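Local coordinates for haloacid dehalogenase domain protein hydrolase (PDB 4OVY) that probably acts as a hydrolase of the haloacid dehalogenase superfamily, perhaps a phosphatase, and holds a calcium ion in its metal site, at residues Asp42-Gln56 with Gly162-Tyr176. Numbering follows the deposited sequence. Where two conformers were deposited one is given.
Sequences DNDGTLWCEQPMYVQ and GAGIEFMRPWAKEVY. With CA (calcium ion), chain J; EDO (1,2-ethanediol), chain H.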
ATOM      1  N   ASP A  42      -3.968 -15.012   2.606  1.00 18.83           N
ATOM      2  CA  ASP A  42      -3.179 -15.129   3.825  1.00 19.71           C
ATOM      3  C   ASP A  42      -1.881 -15.871   3.475  1.00 19.41           C
ATOM      4  O   ASP A  42      -1.799 -16.534   2.427  1.00 18.88           O
ATOM      5  CB  ASP A  42      -3.962 -15.884   4.894  1.00 22.51           C
ATOM      6  CG  ASP A  42      -3.397 -15.696   6.291  1.00 28.17           C
ATOM      7  OD1 ASP A  42      -2.470 -14.893   6.511  1.00 27.07           O
ATOM      8  OD2 ASP A  42      -3.905 -16.366   7.193  1.00 41.59           O
ATOM      9  N   ASN A  43      -0.874 -15.759   4.338  1.00 20.51           N
ATOM     10  CA  ASN A  43       0.389 -16.475   4.147  1.00 21.21           C
ATOM     11  C   ASN A  43       0.468 -17.736   5.017  1.00 20.20           C
ATOM     12  O   ASN A  43       0.337 -18.852   4.515  1.00 19.13           O
ATOM     13  CB  ASN A  43       1.582 -15.545   4.421  1.00 20.60           C
ATOM     14  CG  ASN A  43       2.921 -16.190   4.079  1.00 21.69           C
ATOM     15  OD1 ASN A  43       3.028 -16.977   3.134  1.00 21.50           O
ATOM     16  ND2 ASN A  43       3.949 -15.857   4.848  1.00 20.53           N
ATOM     17  N   ASP A  44       0.659 -17.552   6.322  1.00 21.03           N
ATOM     18  CA  ASP A  44       0.776 -18.679   7.260  1.00 20.49           C
ATOM     19  C   ASP A  44      -0.433 -19.610   7.128  1.00 19.43           C
ATOM     20  O   ASP A  44      -1.555 -19.173   7.298  1.00 22.21           O
ATOM     21  CB  ASP A  44       0.844 -18.178   8.706  1.00 20.45           C
ATOM     22  CG  ASP A  44       2.070 -17.325   8.991  1.00 24.17           C
ATOM     23  OD1 ASP A  44       3.128 -17.504   8.348  1.00 25.35           O
ATOM     24  OD2 ASP A  44       1.971 -16.470   9.891  1.00 30.67           O
ATOM     25  N   GLY A  45      -0.197 -20.879   6.812  1.00 18.53           N
ATOM     26  CA  GLY A  45      -1.261 -21.876   6.741  1.00 18.83           C
ATOM     27  C   GLY A  45      -2.068 -21.861   5.455  1.00 18.30           C
ATOM     28  O   GLY A  45      -2.928 -22.718   5.254  1.00 18.70           O
ATOM     29  N   THR A  46      -1.802 -20.880   4.592  1.00 16.59           N
ATOM     30  CA  THR A  46      -2.516 -20.726   3.333  1.00 17.99           C
ATOM     31  C   THR A  46      -1.554 -20.947   2.156  1.00 19.70           C
ATOM     32  O   THR A  46      -1.867 -21.711   1.243  1.00 20.34           O
ATOM     33  CB  THR A  46      -3.183 -19.343   3.262  1.00 18.03           C
ATOM     34  OG1 THR A  46      -4.235 -19.279   4.237  1.00 19.48           O
ATOM     35  CG2 THR A  46      -3.770 -19.074   1.882  1.00 17.98           C
ATOM     36  N   LEU A  47      -0.404 -20.275   2.184  1.00 19.31           N
ATOM     37  CA  LEU A  47       0.644 -20.427   1.167  1.00 19.25           C
ATOM     38  C   LEU A  47       1.805 -21.309   1.630  1.00 19.50           C
ATOM     39  O   LEU A  47       2.532 -21.866   0.803  1.00 19.65           O
ATOM     40  CB  LEU A  47       1.192 -19.056   0.765  1.00 19.66           C
ATOM     41  CG  LEU A  47       0.223 -18.092   0.075  1.00 19.81           C
ATOM     42  CD1 LEU A  47       0.898 -16.776  -0.268  1.00 18.83           C
ATOM     43  CD2 LEU A  47      -0.359 -18.722  -1.187  1.00 20.09           C
ATOM     44  N   TRP A  48       2.011 -21.404   2.942  1.00 19.28           N
ATOM     45  CA  TRP A  48       3.088 -22.214   3.492  1.00 20.04           C
ATOM     46  C   TRP A  48       2.765 -22.719   4.894  1.00 19.58           C
ATOM     47  O   TRP A  48       1.767 -22.324   5.493  1.00 19.34           O
ATOM     48  CB  TRP A  48       4.416 -21.444   3.461  1.00 19.39           C
ATOM     49  CG  TRP A  48       4.599 -20.365   4.491  1.00 19.80           C
ATOM     50  CD1 TRP A  48       3.631 -19.744   5.233  1.00 19.05           C
ATOM     51  CD2 TRP A  48       5.840 -19.750   4.862  1.00 19.90           C
ATOM     52  NE1 TRP A  48       4.198 -18.798   6.049  1.00 20.20           N
ATOM     53  CE2 TRP A  48       5.549 -18.777   5.836  1.00 19.49           C
ATOM     54  CE3 TRP A  48       7.167 -19.924   4.459  1.00 19.96           C
ATOM     55  CZ2 TRP A  48       6.535 -17.992   6.418  1.00 20.92           C
ATOM     56  CZ3 TRP A  48       8.147 -19.140   5.044  1.00 20.39           C
ATOM     57  CH2 TRP A  48       7.827 -18.192   6.013  1.00 20.79           C
ATOM     58  N   CYS A  49       3.631 -23.575   5.409  0.50 18.64           N
ATOM     59  CA  CYS A  49       3.390 -24.284   6.654  0.50 18.79           C
ATOM     60  C   CYS A  49       3.499 -23.380   7.892  0.50 19.14           C
ATOM     61  O   CYS A  49       4.389 -22.538   7.966  0.50 19.67           O
ATOM     62  CB  CYS A  49       4.396 -25.423   6.742  0.50 18.52           C
ATOM     63  SG  CYS A  49       4.123 -26.537   8.113  0.50 17.21           S
ATOM     64  N   GLU A  50       2.602 -23.584   8.862  1.00 20.94           N
ATOM     65  CA  GLU A  50       2.571 -22.801  10.115  1.00 22.00           C
ATOM     66  C   GLU A  50       2.614 -23.690  11.368  1.00 22.66           C
ATOM     67  O   GLU A  50       2.275 -23.239  12.462  1.00 23.79           O
ATOM     68  CB  GLU A  50       1.323 -21.911  10.163  1.00 21.32           C
ATOM     69  CG  GLU A  50       0.029 -22.702  10.202  1.00 22.42           C
ATOM     70  CD  GLU A  50      -1.218 -21.852  10.185  1.00 23.15           C
ATOM     71  OE1 GLU A  50      -1.132 -20.623  10.401  1.00 24.01           O
ATOM     72  OE2 GLU A  50      -2.297 -22.435   9.950  1.00 22.95           O
ATOM     73  N   GLN A  51       3.005 -24.951  11.200  1.00 23.89           N
ATOM     74  CA  GLN A  51       3.220 -25.871  12.308  1.00 24.67           C
ATOM     75  C   GLN A  51       4.701 -26.245  12.317  1.00 24.03           C
ATOM     76  O   GLN A  51       5.306 -26.357  11.253  1.00 25.82           O
ATOM     77  CB  GLN A  51       2.359 -27.126  12.142  1.00 24.49           C
ATOM     78  CG  GLN A  51       0.856 -26.881  12.128  1.00 23.44           C
ATOM     79  CD  GLN A  51       0.302 -26.363  13.449  1.00 26.14           C
ATOM     80  OE1 GLN A  51       0.921 -26.500  14.499  1.00 26.15           O
ATOM     81  NE2 GLN A  51      -0.887 -25.771  13.397  1.00 29.44           N
ATOM     82  N   PRO A  52       5.297 -26.438  13.512  1.00 23.67           N
ATOM     83  CA  PRO A  52       4.703 -26.403  14.856  1.00 23.50           C
ATOM     84  C   PRO A  52       4.401 -25.006  15.382  1.00 21.86           C
ATOM     85  O   PRO A  52       3.810 -24.879  16.461  1.00 24.93           O
ATOM     86  CB  PRO A  52       5.777 -27.071  15.725  1.00 25.11           C
ATOM     87  CG  PRO A  52       7.054 -26.758  15.027  1.00 24.08           C
ATOM     88  CD  PRO A  52       6.736 -26.747  13.560  1.00 23.91           C
HETATM   89  N   MSE A  53       4.809 -23.972  14.647  1.00 23.32           N
HETATM   90  CA  MSE A  53       4.461 -22.582  14.992  1.00 22.62           C
HETATM   91  C   MSE A  53       4.600 -21.689  13.790  1.00 22.44           C
HETATM   92  O   MSE A  53       5.220 -22.063  12.789  1.00 24.22           O
HETATM   93  CB  MSE A  53       5.360 -22.044  16.119  1.00 23.82           C
HETATM   94  CG  MSE A  53       6.830 -21.998  15.722  1.00 23.86           C
HETATM   95 SE   MSE A  53       7.959 -21.447  17.235  1.00 28.97          SE
HETATM   96  CE  MSE A  53       8.119 -23.250  18.009  1.00 31.53           C
ATOM     97  N   TYR A  54       4.043 -20.484  13.879  1.00 21.49           N
ATOM     98  CA  TYR A  54       4.226 -19.486  12.828  1.00 21.01           C
ATOM     99  C   TYR A  54       5.723 -19.331  12.614  1.00 20.66           C
ATOM    100  O   TYR A  54       6.491 -19.288  13.588  1.00 21.46           O
ATOM    101  CB  TYR A  54       3.592 -18.140  13.215  1.00 22.31           C
ATOM    102  CG  TYR A  54       2.111 -18.209  13.564  1.00 22.61           C
ATOM    103  CD1 TYR A  54       1.208 -18.867  12.730  1.00 23.10           C
ATOM    104  CD2 TYR A  54       1.610 -17.599  14.717  1.00 24.17           C
ATOM    105  CE1 TYR A  54      -0.141 -18.927  13.036  1.00 25.97           C
ATOM    106  CE2 TYR A  54       0.258 -17.652  15.026  1.00 25.59           C
ATOM    107  CZ  TYR A  54      -0.615 -18.321  14.182  1.00 27.36           C
ATOM    108  OH  TYR A  54      -1.966 -18.395  14.474  1.00 28.74           O
ATOM    109  N   VAL A  55       6.153 -19.265  11.355  1.00 20.16           N
ATOM    110  CA  VAL A  55       7.581 -19.196  11.067  1.00 20.53           C
ATOM    111  C   VAL A  55       8.216 -17.954  11.700  1.00 19.54           C
ATOM    112  O   VAL A  55       9.346 -18.017  12.180  1.00 19.72           O
ATOM    113  CB  VAL A  55       7.873 -19.232   9.549  1.00 21.42           C
ATOM    114  CG1 VAL A  55       9.358 -19.026   9.280  1.00 21.19           C
ATOM    115  CG2 VAL A  55       7.417 -20.564   8.958  1.00 21.69           C
ATOM    116  N   GLN A  56       7.499 -16.830  11.706  1.00 20.92           N
ATOM    117  CA  GLN A  56       8.021 -15.630  12.351  1.00 21.35           C
ATOM    118  C   GLN A  56       8.201 -15.820  13.860  1.00 20.83           C
ATOM    119  O   GLN A  56       9.080 -15.198  14.446  1.00 20.31           O
ATOM    120  CB  GLN A  56       7.170 -14.398  12.062  1.00 21.53           C
ATOM    121  CG  GLN A  56       7.807 -13.106  12.559  1.00 22.05           C
ATOM    122  CD  GLN A  56       6.988 -11.880  12.241  1.00 21.72           C
ATOM    123  OE1 GLN A  56       6.146 -11.897  11.351  1.00 24.95           O
ATOM    124  NE2 GLN A  56       7.241 -10.800  12.962  1.00 23.78           N
ATOM    125  N   GLY A 162      -1.349 -11.534   9.057  1.00 20.70           N
ATOM    126  CA  GLY A 162      -1.135 -10.984  10.394  1.00 22.16           C
ATOM    127  C   GLY A 162       0.333 -10.885  10.761  1.00 21.37           C
ATOM    128  O   GLY A 162       0.696 -10.160  11.688  1.00 22.67           O
ATOM    129  N   ALA A 163       1.181 -11.621  10.041  1.00 21.62           N
ATOM    130  CA  ALA A 163       2.614 -11.597  10.284  1.00 22.50           C
ATOM    131  C   ALA A 163       3.196 -10.250   9.871  1.00 20.02           C
ATOM    132  O   ALA A 163       2.544  -9.448   9.190  1.00 17.78           O
ATOM    133  CB  ALA A 163       3.310 -12.732   9.536  1.00 24.37           C
ATOM    134  N   GLY A 164       4.428 -10.017  10.293  1.00 19.16           N
ATOM    135  CA  GLY A 164       5.131  -8.788   9.983  1.00 20.87           C
ATOM    136  C   GLY A 164       5.397  -8.643   8.498  1.00 19.16           C
ATOM    137  O   GLY A 164       5.960  -9.539   7.859  1.00 17.19           O
ATOM    138  N   ILE A 165       4.995  -7.496   7.965  1.00 18.79           N
ATOM    139  CA  ILE A 165       5.196  -7.157   6.569  1.00 18.93           C
ATOM    140  C   ILE A 165       6.683  -7.277   6.187  1.00 20.11           C
ATOM    141  O   ILE A 165       7.017  -7.818   5.133  1.00 19.03           O
ATOM    142  CB  ILE A 165       4.584  -5.761   6.281  1.00 19.36           C
ATOM    143  CG1 ILE A 165       4.400  -5.517   4.793  1.00 20.97           C
ATOM    144  CG2 ILE A 165       5.402  -4.641   6.907  1.00 18.09           C
ATOM    145  CD1 ILE A 165       3.729  -4.190   4.505  1.00 20.40           C
ATOM    146  N   GLU A 166       7.568  -6.842   7.082  1.00 19.59           N
ATOM    147  CA  GLU A 166       9.004  -6.847   6.816  1.00 20.93           C
ATOM    148  C   GLU A 166       9.676  -8.195   7.056  1.00 20.31           C
ATOM    149  O   GLU A 166      10.826  -8.403   6.653  1.00 21.51           O
ATOM    150  CB  GLU A 166       9.698  -5.736   7.616  1.00 22.65           C
ATOM    151  CG  GLU A 166       9.219  -4.324   7.273  1.00 24.42           C
ATOM    152  CD  GLU A 166       9.187  -4.016   5.774  1.00 25.83           C
ATOM    153  OE1 GLU A 166      10.032  -4.540   5.007  1.00 26.71           O
ATOM    154  OE2 GLU A 166       8.314  -3.230   5.347  1.00 25.71           O
ATOM    155  N   PHE A 167       8.968  -9.115   7.704  1.00 20.12           N
ATOM    156  CA  PHE A 167       9.416 -10.504   7.756  1.00 20.38           C
ATOM    157  C   PHE A 167       9.212 -11.206   6.408  1.00 20.61           C
ATOM    158  O   PHE A 167       9.995 -12.082   6.048  1.00 21.14           O
ATOM    159  CB  PHE A 167       8.688 -11.284   8.849  1.00 20.27           C
ATOM    160  CG  PHE A 167       9.179 -12.684   8.996  1.00 22.31           C
ATOM    161  CD1 PHE A 167      10.421 -12.934   9.574  1.00 21.60           C
ATOM    162  CD2 PHE A 167       8.426 -13.755   8.524  1.00 22.11           C
ATOM    163  CE1 PHE A 167      10.893 -14.227   9.696  1.00 22.45           C
ATOM    164  CE2 PHE A 167       8.898 -15.051   8.642  1.00 25.08           C
ATOM    165  CZ  PHE A 167      10.130 -15.286   9.231  1.00 25.36           C
HETATM  166  N   MSE A 168       8.155 -10.840   5.684  1.00 19.05           N
HETATM  167  CA  MSE A 168       7.801 -11.529   4.424  1.00 20.43           C
HETATM  168  C   MSE A 168       8.429 -10.897   3.207  1.00 19.11           C
HETATM  169  O   MSE A 168       8.787 -11.591   2.246  1.00 19.51           O
HETATM  170  CB  MSE A 168       6.281 -11.522   4.256  1.00 19.43           C
HETATM  171  CG  MSE A 168       5.603 -12.341   5.353  1.00 22.04           C
HETATM  172 SE   MSE A 168       3.643 -12.286   5.141  1.00 23.93          SE
HETATM  173  CE  MSE A 168       3.318 -10.428   5.691  1.00 21.30           C
ATOM    174  N   ARG A 169       8.573  -9.578   3.227  1.00 18.10           N
ATOM    175  CA  ARG A 169       9.029  -8.834   2.043  1.00 19.04           C
ATOM    176  C   ARG A 169      10.392  -9.215   1.465  1.00 19.99           C
ATOM    177  O   ARG A 169      10.574  -9.126   0.255  1.00 22.59           O
ATOM    178  CB  ARG A 169       8.989  -7.324   2.289  1.00 18.89           C
ATOM    179  CG  ARG A 169       7.619  -6.720   2.046  1.00 18.60           C
ATOM    180  CD  ARG A 169       7.563  -5.264   2.458  1.00 19.78           C
ATOM    181  NE  ARG A 169       6.404  -4.589   1.880  1.00 19.96           N
ATOM    182  CZ  ARG A 169       5.968  -3.384   2.232  1.00 17.15           C
ATOM    183  NH1 ARG A 169       6.562  -2.689   3.199  1.00 17.61           N
ATOM    184  NH2 ARG A 169       4.935  -2.862   1.604  1.00 18.44           N
ATOM    185  N   PRO A 170      11.353  -9.628   2.311  1.00 20.60           N
ATOM    186  CA  PRO A 170      12.663  -9.965   1.758  1.00 21.60           C
ATOM    187  C   PRO A 170      12.681 -11.136   0.760  1.00 22.21           C
ATOM    188  O   PRO A 170      13.564 -11.180  -0.093  1.00 23.14           O
ATOM    189  CB  PRO A 170      13.495 -10.305   2.999  1.00 22.52           C
ATOM    190  CG  PRO A 170      12.826  -9.578   4.116  1.00 22.51           C
ATOM    191  CD  PRO A 170      11.368  -9.617   3.787  1.00 21.09           C
ATOM    192  N   TRP A 171      11.722 -12.054   0.863  1.00 20.65           N
ATOM    193  CA  TRP A 171      11.749 -13.299   0.081  1.00 20.17           C
ATOM    194  C   TRP A 171      10.480 -13.593  -0.736  1.00 19.68           C
ATOM    195  O   TRP A 171      10.481 -14.513  -1.565  1.00 19.81           O
ATOM    196  CB  TRP A 171      12.051 -14.480   1.014  1.00 20.06           C
ATOM    197  CG  TRP A 171      11.143 -14.553   2.202  1.00 20.81           C
ATOM    198  CD1 TRP A 171      11.341 -13.972   3.425  1.00 22.62           C
ATOM    199  CD2 TRP A 171       9.892 -15.230   2.279  1.00 20.78           C
ATOM    200  NE1 TRP A 171      10.286 -14.246   4.261  1.00 22.61           N
ATOM    201  CE2 TRP A 171       9.379 -15.015   3.582  1.00 22.60           C
ATOM    202  CE3 TRP A 171       9.147 -15.992   1.377  1.00 22.12           C
ATOM    203  CZ2 TRP A 171       8.160 -15.546   4.001  1.00 21.73           C
ATOM    204  CZ3 TRP A 171       7.932 -16.521   1.796  1.00 23.39           C
ATOM    205  CH2 TRP A 171       7.452 -16.294   3.095  1.00 23.50           C
ATOM    206  N   ALA A 172       9.412 -12.826  -0.524  1.00 18.17           N
ATOM    207  CA  ALA A 172       8.109 -13.141  -1.138  1.00 20.14           C
ATOM    208  C   ALA A 172       8.118 -13.047  -2.669  1.00 19.93           C
ATOM    209  O   ALA A 172       7.381 -13.779  -3.349  1.00 19.99           O
ATOM    210  CB  ALA A 172       7.006 -12.255  -0.552  1.00 20.75           C
ATOM    211  N   LYS A 173       8.944 -12.157  -3.219  1.00 19.53           N
ATOM    212  CA  LYS A 173       9.007 -12.018  -4.671  1.00 22.17           C
ATOM    213  C   LYS A 173       9.636 -13.253  -5.287  1.00 22.80           C
ATOM    214  O   LYS A 173       9.079 -13.814  -6.229  1.00 23.37           O
ATOM    215  CB  LYS A 173       9.766 -10.772  -5.101  1.00 25.16           C
ATOM    216  CG  LYS A 173       9.481 -10.379  -6.543  1.00 31.63           C
ATOM    217  CD  LYS A 173      10.414  -9.266  -6.987  1.00 41.65           C
ATOM    218  CE  LYS A 173      11.718  -9.814  -7.543  1.00 44.42           C
ATOM    219  NZ  LYS A 173      11.616 -10.033  -9.013  1.00 44.46           N
ATOM    220  N   GLU A 174      10.781 -13.682  -4.754  1.00 23.57           N
ATOM    221  CA  GLU A 174      11.447 -14.886  -5.259  1.00 26.01           C
ATOM    222  C   GLU A 174      10.578 -16.132  -5.099  1.00 23.74           C
ATOM    223  O   GLU A 174      10.513 -16.971  -5.998  1.00 25.79           O
ATOM    224  CB  GLU A 174      12.775 -15.120  -4.541  1.00 31.91           C
ATOM    225  CG  GLU A 174      13.575 -16.308  -5.078  1.00 39.61           C
ATOM    226  CD  GLU A 174      14.547 -16.903  -4.061  1.00 53.33           C
ATOM    227  OE1 GLU A 174      14.937 -16.200  -3.097  1.00 64.07           O
ATOM    228  OE2 GLU A 174      14.925 -18.088  -4.226  1.00 71.75           O
ATOM    229  N   VAL A 175       9.929 -16.257  -3.947  1.00 20.47           N
ATOM    230  CA  VAL A 175       9.257 -17.501  -3.573  1.00 21.00           C
ATOM    231  C   VAL A 175       7.847 -17.590  -4.146  1.00 19.77           C
ATOM    232  O   VAL A 175       7.471 -18.632  -4.688  1.00 21.18           O
ATOM    233  CB  VAL A 175       9.238 -17.676  -2.037  1.00 22.31           C
ATOM    234  CG1 VAL A 175       8.400 -18.879  -1.627  1.00 23.09           C
ATOM    235  CG2 VAL A 175      10.665 -17.817  -1.509  1.00 21.86           C
ATOM    236  N   TYR A 176       7.081 -16.507  -4.027  1.00 19.55           N
ATOM    237  CA  TYR A 176       5.675 -16.472  -4.460  1.00 19.10           C
ATOM    238  C   TYR A 176       5.427 -15.672  -5.734  1.00 19.19           C
ATOM    239  O   TYR A 176       4.320 -15.719  -6.280  1.00 19.70           O
ATOM    240  CB  TYR A 176       4.792 -15.849  -3.363  1.00 18.26           C
ATOM    241  CG  TYR A 176       4.735 -16.605  -2.058  1.00 19.11           C
ATOM    242  CD1 TYR A 176       4.542 -17.984  -2.028  1.00 19.05           C
ATOM    243  CD2 TYR A 176       4.827 -15.931  -0.839  1.00 19.45           C
ATOM    244  CE1 TYR A 176       4.466 -18.671  -0.826  1.00 20.26           C
ATOM    245  CE2 TYR A 176       4.754 -16.613   0.368  1.00 19.21           C
ATOM    246  CZ  TYR A 176       4.572 -17.979   0.371  1.00 19.59           C
ATOM    247  OH  TYR A 176       4.491 -18.660   1.560  1.00 19.93           O
TER
HETATM  248 CA    CA J 409      -3.472 -18.215   8.510  1.00 55.54          CA
HETATM  249  C1  EDO H 407       0.494 -14.829  12.054  1.00 45.13           C
HETATM  250  O1  EDO H 407      -0.132 -15.392  10.890  1.00 39.85           O
HETATM  251  C2  EDO H 407      -0.556 -14.493  13.106  1.00 47.62           C
HETATM  252  O2  EDO H 407      -1.703 -13.900  12.483  1.00 49.82           O
HETATM  253  O   HOH W   1      -2.867 -13.933   9.375  1.00 29.75           O
HETATM  254  O   HOH W   2      -2.937 -18.711  10.467  1.00 35.48           O
HETATM  255  O   HOH W   3      -5.283 -16.231   9.358  1.00 53.20           O
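W48 and W171 meet from opposite directions, W48 CH2 lying 3.3 Å from W171 CZ2; with the six-membered rings tilted 32° apart, the pair is neither a flat stack nor edge-to-face. W171 CH2 lies over one face of W48, toward its rim; over that same face Y176 OH stands 3.3 Å above the ring plane, while V55 CG2 lies over the opposite face, also toward the rim. The indole is also fixed by its N-H: W48 NE1 donates nearly in the ring plane to the anti lone pair of D44 OD1, a bond of 2.8 Å. Its chi1 of 75°, with CG between backbone N and carbonyl carbon, turns the ring to meet both W171 and D44. Replacing W48 by an alanine removes the indole, which would probably leave D44 OD1 without this donor and open a gap between W171 and V55. Y176 lays its ring face under L47 CD1, which sits 3.8 Å from the ring centroid, nearly along the ring normal, a CH-pi contact; its hydroxyl gives a weak hydrogen bond to N43 OD1. Q56, extended beyond CG, runs alongside F167 with CB over the ring, and its OE1 accepts from G164 N (2.8 Å, 159°) on an in-plane lone pair, at the N-cap of helix 165-168. Nearer the metal, a water links D42 OD1, salt-bridged to K216, with G162 N. D42 OD2 and D44 O bind calcium together with N234, consistent with the DxDx(T/V) motif of HAD hydrolases. W48 is thus a second-shell residue, probably helping to fix the carboxylate of D44.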